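Local coordinates for protein BPH (Thiobacillus denitrificans, PDB 5OVS) that probably acts as a threonine protease of the proteasome family, assembling into a tetradecameric double ring that encloses an inner cavity, at residues Gly42-Phe54 / Ser106-Gly118. Sequence-based numbering, arbitrary orientation.
Sequences GDSYVAITGSATF and SSRMDVLIANPRG
CB of Met109 sits over one face of the Phe54 ring, toward the rim, 4.1 Å from Phe54 CD2, while SD makes an oblique Met-aromatic contact 4.6 Å from the ring centroid. CG of Met109 is wedged between its backbone N and carbonyl carbon (chi1 46°), and the extended chain beyond carries SD on to CG2 of Ile48. The far end of the ring, at CZ, rests on CB of Arg108. Replacing Phe54 by alanine is likely to open a gap over Met109 CB and take one wall from its thioether, leaving Ile48 and helix 74-91 to hold it. Next along, Asp110 O takes two bonds from Thr49: N approaches nearly along the C=O axis of Asp110, and Thr49 OG1, set between the backbone N and the carbonyl carbon (chi1 74°), reaches Asp110 O at 3.0 Å from outside the carbonyl plane. Strands 44-48 and 111-115 then run antiparallel, Ala47 pairing with Leu112 and Tyr45 with Ala114. At the other end, Asp43 and Arg117 meet with their planes 9° apart; Arg117 NH2 donates to the syn lone pair of Asp43 OD1 at 3.1 Å, while NE salt-bridges Asp72. Val111 and Ile113, with Met109, pack on helix 74-91, whereas Ala47, Leu112 and Ala114 meet strand 3-8, the layering of the αββα sandwich of proteasome-type Ntn hydrolases.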
# COMPACT_ATOMS: atom_id res chain seq x y z
N GLY K 42 -6.53 -24.08 42.60
CA GLY K 42 -6.15 -24.23 44.00
C GLY K 42 -7.16 -23.46 44.84
O GLY K 42 -8.37 -23.62 44.68
N ASP K 43 -6.66 -22.59 45.71
CA ASP K 43 -7.53 -21.68 46.43
C ASP K 43 -7.51 -20.27 45.84
O ASP K 43 -7.82 -19.30 46.54
CB ASP K 43 -7.19 -21.67 47.92
CG ASP K 43 -5.88 -20.99 48.22
OD1 ASP K 43 -5.03 -20.87 47.29
OD2 ASP K 43 -5.69 -20.57 49.38
N SER K 44 -7.13 -20.15 44.57
CA SER K 44 -7.31 -18.90 43.83
C SER K 44 -8.51 -18.99 42.90
O SER K 44 -8.88 -20.07 42.44
CB SER K 44 -6.06 -18.57 43.01
OG SER K 44 -4.96 -18.26 43.84
N TYR K 45 -9.13 -17.84 42.63
CA TYR K 45 -10.12 -17.73 41.57
C TYR K 45 -9.50 -16.87 40.50
O TYR K 45 -8.96 -15.82 40.80
CB TYR K 45 -11.39 -17.06 42.06
CG TYR K 45 -12.17 -17.88 43.05
CD1 TYR K 45 -12.92 -18.97 42.64
CD2 TYR K 45 -12.17 -17.54 44.39
CE1 TYR K 45 -13.64 -19.72 43.56
CE2 TYR K 45 -12.89 -18.28 45.31
CZ TYR K 45 -13.62 -19.37 44.89
OH TYR K 45 -14.33 -20.09 45.82
N VAL K 46 -9.58 -17.33 39.26
CA VAL K 46 -9.02 -16.62 38.14
C VAL K 46 -10.16 -16.18 37.21
O VAL K 46 -10.94 -17.00 36.75
CB VAL K 46 -7.99 -17.48 37.38
CG1 VAL K 46 -7.31 -16.68 36.28
CG2 VAL K 46 -6.96 -18.03 38.36
N ALA K 47 -10.23 -14.87 36.98
CA ALA K 47 -11.25 -14.27 36.13
C ALA K 47 -10.58 -13.86 34.83
O ALA K 47 -9.56 -13.18 34.86
CB ALA K 47 -11.87 -13.07 36.82
N ILE K 48 -11.16 -14.28 33.71
CA ILE K 48 -10.45 -14.28 32.44
C ILE K 48 -11.17 -13.44 31.39
O ILE K 48 -12.36 -13.59 31.22
CB ILE K 48 -10.28 -15.72 31.92
CG1 ILE K 48 -9.58 -16.58 33.00
CG2 ILE K 48 -9.48 -15.72 30.63
CD1 ILE K 48 -9.69 -18.08 32.80
N THR K 49 -10.44 -12.54 30.72
CA THR K 49 -11.00 -11.71 29.64
C THR K 49 -10.37 -12.14 28.31
O THR K 49 -9.35 -12.83 28.30
CB THR K 49 -10.70 -10.22 29.86
OG1 THR K 49 -9.32 -9.95 29.59
CG2 THR K 49 -11.01 -9.81 31.27
N GLY K 50 -10.96 -11.72 27.20
CA GLY K 50 -10.49 -12.13 25.87
C GLY K 50 -11.42 -13.18 25.30
O GLY K 50 -12.57 -13.27 25.71
N SER K 51 -10.93 -13.99 24.36
CA SER K 51 -11.71 -15.10 23.78
C SER K 51 -12.21 -16.04 24.86
O SER K 51 -11.47 -16.39 25.77
CB SER K 51 -10.87 -15.90 22.77
OG SER K 51 -11.35 -17.24 22.62
N ALA K 52 -13.46 -16.48 24.73
CA ALA K 52 -14.08 -17.41 25.68
C ALA K 52 -13.41 -18.78 25.71
O ALA K 52 -13.73 -19.60 26.56
CB ALA K 52 -15.55 -17.58 25.35
N THR K 53 -12.53 -19.04 24.75
CA THR K 53 -11.82 -20.30 24.70
C THR K 53 -10.79 -20.36 25.84
O THR K 53 -10.43 -21.45 26.31
CB THR K 53 -11.15 -20.48 23.33
OG1 THR K 53 -12.14 -20.32 22.31
CG2 THR K 53 -10.51 -21.85 23.18
N PHE K 54 -10.34 -19.19 26.29
CA PHE K 54 -9.22 -19.14 27.23
C PHE K 54 -9.52 -19.82 28.55
O PHE K 54 -8.64 -20.45 29.14
CB PHE K 54 -8.74 -17.70 27.44
CG PHE K 54 -7.92 -17.17 26.30
CD1 PHE K 54 -6.76 -17.83 25.91
CD2 PHE K 54 -8.29 -16.02 25.61
CE1 PHE K 54 -5.99 -17.36 24.86
CE2 PHE K 54 -7.53 -15.55 24.56
CZ PHE K 54 -6.38 -16.22 24.18
N SER K 106 2.05 -10.85 23.26
CA SER K 106 0.80 -10.84 24.00
C SER K 106 0.36 -12.28 24.29
O SER K 106 0.53 -13.16 23.46
CB SER K 106 -0.28 -10.12 23.18
OG SER K 106 -1.45 -9.89 23.95
N SER K 107 -0.19 -12.51 25.48
CA SER K 107 -0.93 -13.74 25.73
C SER K 107 -2.41 -13.57 25.35
O SER K 107 -3.19 -14.51 25.46
CB SER K 107 -0.76 -14.18 27.19
OG SER K 107 0.62 -14.36 27.50
N ARG K 108 -2.79 -12.37 24.92
CA ARG K 108 -4.13 -12.04 24.43
C ARG K 108 -5.24 -12.08 25.47
O ARG K 108 -6.42 -11.95 25.12
CB ARG K 108 -4.53 -12.95 23.25
CG ARG K 108 -3.51 -12.99 22.13
CD ARG K 108 -3.32 -11.65 21.47
NE ARG K 108 -2.71 -11.84 20.16
CZ ARG K 108 -3.35 -11.75 18.99
NH1 ARG K 108 -4.64 -11.42 18.92
NH2 ARG K 108 -2.69 -11.97 17.85
N MET K 109 -4.89 -12.23 26.75
CA MET K 109 -5.89 -12.18 27.79
C MET K 109 -5.36 -11.36 28.95
O MET K 109 -4.16 -11.28 29.18
CB MET K 109 -6.26 -13.58 28.24
CG MET K 109 -5.07 -14.47 28.47
SD MET K 109 -5.45 -15.93 29.42
CE MET K 109 -3.81 -16.64 29.53
N ASP K 110 -6.27 -10.71 29.65
CA ASP K 110 -5.95 -10.05 30.89
C ASP K 110 -6.67 -10.85 31.97
O ASP K 110 -7.78 -11.32 31.74
CB ASP K 110 -6.46 -8.62 30.85
CG ASP K 110 -5.84 -7.80 29.72
OD1 ASP K 110 -4.60 -7.80 29.59
OD2 ASP K 110 -6.58 -7.13 28.98
N VAL K 111 -6.05 -11.07 33.12
CA VAL K 111 -6.75 -11.77 34.20
C VAL K 111 -6.61 -11.10 35.55
O VAL K 111 -5.66 -10.37 35.80
CB VAL K 111 -6.32 -13.25 34.33
CG1 VAL K 111 -6.38 -13.93 32.98
CG2 VAL K 111 -4.94 -13.35 34.96
N LEU K 112 -7.60 -11.35 36.40
CA LEU K 112 -7.52 -10.99 37.80
C LEU K 112 -7.46 -12.31 38.61
O LEU K 112 -8.11 -13.29 38.25
CB LEU K 112 -8.71 -10.13 38.20
CG LEU K 112 -8.85 -8.85 37.36
CD1 LEU K 112 -10.16 -8.16 37.69
CD2 LEU K 112 -7.69 -7.91 37.61
N ILE K 113 -6.65 -12.32 39.66
CA ILE K 113 -6.43 -13.50 40.50
C ILE K 113 -6.68 -13.13 41.95
O ILE K 113 -5.94 -12.33 42.53
CB ILE K 113 -4.99 -14.00 40.38
CG1 ILE K 113 -4.72 -14.43 38.94
CG2 ILE K 113 -4.73 -15.16 41.36
CD1 ILE K 113 -3.26 -14.57 38.63
N ALA K 114 -7.73 -13.70 42.53
CA ALA K 114 -8.07 -13.48 43.92
C ALA K 114 -7.69 -14.71 44.74
O ALA K 114 -8.06 -15.82 44.40
CB ALA K 114 -9.56 -13.22 44.05
N ASN K 115 -6.94 -14.51 45.81
CA ASN K 115 -6.77 -15.56 46.82
C ASN K 115 -6.53 -14.96 48.21
O ASN K 115 -6.24 -13.77 48.32
CB ASN K 115 -5.67 -16.55 46.42
CG ASN K 115 -4.28 -15.94 46.44
OD1 ASN K 115 -3.76 -15.59 47.50
ND2 ASN K 115 -3.67 -15.86 45.27
N PRO K 116 -6.66 -15.78 49.27
CA PRO K 116 -6.52 -15.22 50.60
C PRO K 116 -5.29 -14.32 50.80
O PRO K 116 -5.34 -13.40 51.62
CB PRO K 116 -6.45 -16.46 51.49
CG PRO K 116 -7.31 -17.45 50.78
CD PRO K 116 -7.05 -17.20 49.32
N ARG K 117 -4.20 -14.56 50.07
CA ARG K 117 -2.99 -13.78 50.30
C ARG K 117 -2.87 -12.49 49.48
O ARG K 117 -1.86 -11.80 49.58
CB ARG K 117 -1.76 -14.69 50.18
CG ARG K 117 -1.70 -15.67 51.36
CD ARG K 117 -1.01 -17.01 51.10
NE ARG K 117 -1.47 -17.75 49.92
CZ ARG K 117 -2.64 -18.37 49.79
NH1 ARG K 117 -3.56 -18.33 50.75
NH2 ARG K 117 -2.91 -19.02 48.66
N GLY K 118 -3.89 -12.14 48.71
CA GLY K 118 -3.93 -10.84 48.04
C GLY K 118 -4.74 -10.84 46.77
O GLY K 118 -5.23 -11.87 46.34